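Local structure of predicted acetamidase/formamidase (Thermoanaerobacter tengcongensis, 3TKK) at residues 77-82 / 205-210. The protein is predicted to hydrolyse carbon-nitrogen bonds in linear amides such as formamide or acetamide, and binds zinc and calcium ions. Sequence-based numbering, arbitrary orientation.
Sequences LKVKIK and VLLEVE
K78/E210 and K80/E208 are antiparallel hydrogen-bonded pairs, each with two backbone bonds, K78 N to E210 O being 2.8 Å, and K82 N to L206 O adds a fifth. Alternation then sorts the side chains. On the lysine-glutamate face, K78 and E210 run side by side, the extended lysine chain bringing NZ to a long salt bridge with E210 OE1 (3.9 Å), while CE lies against the carboxylate. An alanine in place of K78 would probably leave the E210 carboxylate without this charged neighbour and its aliphatic cover. K80, bent at chi3 and chi4 (-63° and 67°), folds back so that NZ lies near the carboxylates of E208 and E210 but beyond salt-bridge distance of both. K82, two residues on, crosses E208 obliquely, NZ forming a salt bridge with E208 OE1 (3.2 Å), weak as a hydrogen bond, and a second one with E31 OE2. On the other face, V79 CG1 meets L207 CD2 at 4.0 Å and I81 CD1 meets L207 CB at 4.2 Å, while L77 CD1 reaches V209 CB. Neighbouring interior strands 76-86 and 203-212 thus form an amphipathic antiparallel pair within the mixed nine-stranded sheet, L182 and L180 of strand 180-186, from the other sheet, packing on L207 and V209.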
ATOM      1  N   LEU A  77      24.691   7.224   0.236  1.00 22.53           N
ATOM      2  CA  LEU A  77      25.207   6.182   1.179  1.00 22.29           C
ATOM      3  C   LEU A  77      24.353   4.974   1.143  1.00 23.18           C
ATOM      4  O   LEU A  77      23.137   5.073   1.389  1.00 22.63           O
ATOM      5  CB  LEU A  77      25.186   6.689   2.585  1.00 21.68           C
ATOM      6  CG  LEU A  77      25.665   5.851   3.767  1.00 21.48           C
ATOM      7  CD1 LEU A  77      27.212   5.928   3.703  1.00 22.44           C
ATOM      8  CD2 LEU A  77      25.160   6.467   5.112  1.00 20.78           C
ATOM      9  N   LYS A  78      24.986   3.820   0.919  1.00 22.95           N
ATOM     10  CA  LYS A  78      24.298   2.531   0.954  1.00 22.18           C
ATOM     11  C   LYS A  78      24.561   1.808   2.291  1.00 22.46           C
ATOM     12  O   LYS A  78      25.707   1.759   2.742  1.00 22.41           O
ATOM     13  CB  LYS A  78      24.760   1.695  -0.233  1.00 23.27           C
ATOM     14  CG  LYS A  78      24.418   0.172  -0.128  1.00 26.41           C
ATOM     15  CD  LYS A  78      25.009  -0.581  -1.393  1.00 25.67           C
ATOM     16  CE  LYS A  78      25.352  -2.013  -0.978  1.00 34.44           C
ATOM     17  NZ  LYS A  78      25.748  -2.775  -2.230  1.00 34.93           N
ATOM     18  N   VAL A  79      23.452   1.354   2.921  1.00 22.66           N
ATOM     19  CA  VAL A  79      23.476   0.797   4.245  1.00 22.32           C
ATOM     20  C   VAL A  79      22.830  -0.588   4.112  1.00 22.75           C
ATOM     21  O   VAL A  79      21.640  -0.764   3.829  1.00 23.29           O
ATOM     22  CB  VAL A  79      22.722   1.660   5.283  1.00 20.93           C
ATOM     23  CG1 VAL A  79      22.800   0.967   6.717  1.00 19.80           C
ATOM     24  CG2 VAL A  79      23.110   3.169   5.230  1.00 19.81           C
ATOM     25  N   LYS A  80      23.628  -1.604   4.250  1.00 21.81           N
ATOM     26  CA  LYS A  80      23.128  -2.966   4.158  1.00 22.22           C
ATOM     27  C   LYS A  80      22.732  -3.391   5.577  1.00 21.84           C
ATOM     28  O   LYS A  80      23.637  -3.503   6.474  1.00 22.22           O
ATOM     29  CB  LYS A  80      24.256  -3.856   3.589  1.00 23.61           C
ATOM     30  CG  LYS A  80      23.808  -5.298   3.394  1.00 30.87           C
ATOM     31  CD  LYS A  80      24.953  -6.206   2.765  1.00 39.17           C
ATOM     32  CE  LYS A  80      25.384  -5.795   1.355  1.00 44.28           C
ATOM     33  NZ  LYS A  80      26.070  -4.462   1.427  1.00 46.88           N
ATOM     34  N   ILE A  81      21.426  -3.712   5.783  1.00 21.26           N
ATOM     35  CA  ILE A  81      20.913  -4.241   7.058  1.00 21.07           C
ATOM     36  C   ILE A  81      21.116  -5.800   7.065  1.00 22.19           C
ATOM     37  O   ILE A  81      20.384  -6.535   6.376  1.00 22.45           O
ATOM     38  CB  ILE A  81      19.448  -3.933   7.218  1.00 20.94           C
ATOM     39  CG1 ILE A  81      19.187  -2.396   6.986  1.00 19.28           C
ATOM     40  CG2 ILE A  81      19.023  -4.354   8.686  1.00 20.09           C
ATOM     41  CD1 ILE A  81      20.130  -1.585   7.845  1.00 21.08           C
ATOM     42  N   LYS A  82      22.062  -6.269   7.852  1.00 22.93           N
ATOM     43  CA  LYS A  82      22.386  -7.706   7.870  1.00 26.00           C
ATOM     44  C   LYS A  82      21.636  -8.418   8.948  1.00 24.33           C
ATOM     45  O   LYS A  82      21.144  -9.466   8.713  1.00 31.76           O
ATOM     46  CB  LYS A  82      23.888  -7.835   8.010  1.00 25.22           C
ATOM     47  CG  LYS A  82      24.620  -7.246   6.753  1.00 27.33           C
ATOM     48  CD  LYS A  82      26.033  -7.781   6.767  1.00 35.32           C
ATOM     49  CE  LYS A  82      26.924  -7.013   5.790  1.00 40.11           C
ATOM     50  NZ  LYS A  82      28.278  -7.717   5.760  1.00 38.82           N
ATOM     51  N   VAL A 205      21.515  -3.771  15.666  1.00 23.55           N
ATOM     52  CA  VAL A 205      21.428  -3.875  14.184  1.00 22.08           C
ATOM     53  C   VAL A 205      22.875  -4.099  13.708  1.00 23.72           C
ATOM     54  O   VAL A 205      23.781  -3.234  14.014  1.00 22.15           O
ATOM     55  CB  VAL A 205      20.921  -2.562  13.537  1.00 20.32           C
ATOM     56  CG1 VAL A 205      21.060  -2.600  11.946  1.00 20.16           C
ATOM     57  CG2 VAL A 205      19.476  -2.272  13.976  1.00 19.68           C
ATOM     58  N   LEU A 206      23.146  -5.262  13.057  1.00 23.09           N
ATOM     59  CA  LEU A 206      24.370  -5.412  12.245  1.00 23.57           C
ATOM     60  C   LEU A 206      24.229  -4.815  10.862  1.00 24.76           C
ATOM     61  O   LEU A 206      23.405  -5.319  10.032  1.00 24.31           O
ATOM     62  CB  LEU A 206      24.854  -6.890  12.171  1.00 26.06           C
ATOM     63  CG  LEU A 206      26.164  -7.159  11.396  1.00 25.95           C
ATOM     64  CD1 LEU A 206      27.384  -6.504  12.025  1.00 26.26           C
ATOM     65  CD2 LEU A 206      26.545  -8.768  11.312  1.00 27.62           C
ATOM     66  N   LEU A 207      24.962  -3.722  10.576  1.00 22.74           N
ATOM     67  CA  LEU A 207      24.870  -3.106   9.248  1.00 22.36           C
ATOM     68  C   LEU A 207      26.256  -2.863   8.631  1.00 25.61           C
ATOM     69  O   LEU A 207      27.333  -2.910   9.298  1.00 23.80           O
ATOM     70  CB  LEU A 207      24.124  -1.828   9.245  1.00 21.27           C
ATOM     71  CG  LEU A 207      24.616  -0.756  10.216  1.00 21.28           C
ATOM     72  CD1 LEU A 207      25.833  -0.127   9.631  1.00 22.40           C
ATOM     73  CD2 LEU A 207      23.465   0.283  10.555  1.00 20.05           C
ATOM     74  N   GLU A 208      26.232  -2.564   7.349  1.00 24.31           N
ATOM     75  CA  GLU A 208      27.483  -2.251   6.671  1.00 27.30           C
ATOM     76  C   GLU A 208      27.231  -0.977   5.893  1.00 23.32           C
ATOM     77  O   GLU A 208      26.096  -0.750   5.487  1.00 24.23           O
ATOM     78  CB  GLU A 208      27.882  -3.384   5.730  1.00 27.93           C
ATOM     79  CG  GLU A 208      28.954  -2.902   4.801  1.00 37.42           C
ATOM     80  CD  GLU A 208      29.457  -3.958   3.812  1.00 43.38           C
ATOM     81  OE1 GLU A 208      29.303  -5.166   4.135  1.00 48.86           O
ATOM     82  OE2 GLU A 208      29.992  -3.568   2.728  1.00 44.84           O
ATOM     83  N   VAL A 209      28.226  -0.113   5.740  1.00 23.68           N
ATOM     84  CA  VAL A 209      28.044   1.108   5.015  1.00 23.33           C
ATOM     85  C   VAL A 209      28.911   1.104   3.761  1.00 24.37           C
ATOM     86  O   VAL A 209      30.028   0.640   3.812  1.00 26.98           O
ATOM     87  CB  VAL A 209      28.363   2.372   5.833  1.00 22.96           C
ATOM     88  CG1 VAL A 209      27.298   2.680   6.901  1.00 21.94           C
ATOM     89  CG2 VAL A 209      29.820   2.257   6.517  1.00 23.83           C
ATOM     90  N   GLU A 210      28.405   1.694   2.660  1.00 24.28           N
ATOM     91  CA  GLU A 210      29.230   1.966   1.442  1.00 26.75           C
ATOM     92  C   GLU A 210      28.913   3.331   0.841  1.00 25.35           C
ATOM     93  O   GLU A 210      27.765   3.658   0.678  1.00 24.35           O
ATOM     94  CB  GLU A 210      28.920   0.984   0.361  1.00 27.98           C
ATOM     95  CG  GLU A 210      29.487  -0.365   0.658  1.00 38.82           C
ATOM     96  CD  GLU A 210      29.373  -1.294  -0.538  1.00 45.97           C
ATOM     97  OE1 GLU A 210      29.081  -0.844  -1.719  1.00 47.32           O
ATOM     98  OE2 GLU A 210      29.604  -2.478  -0.282  1.00 50.50           O
TER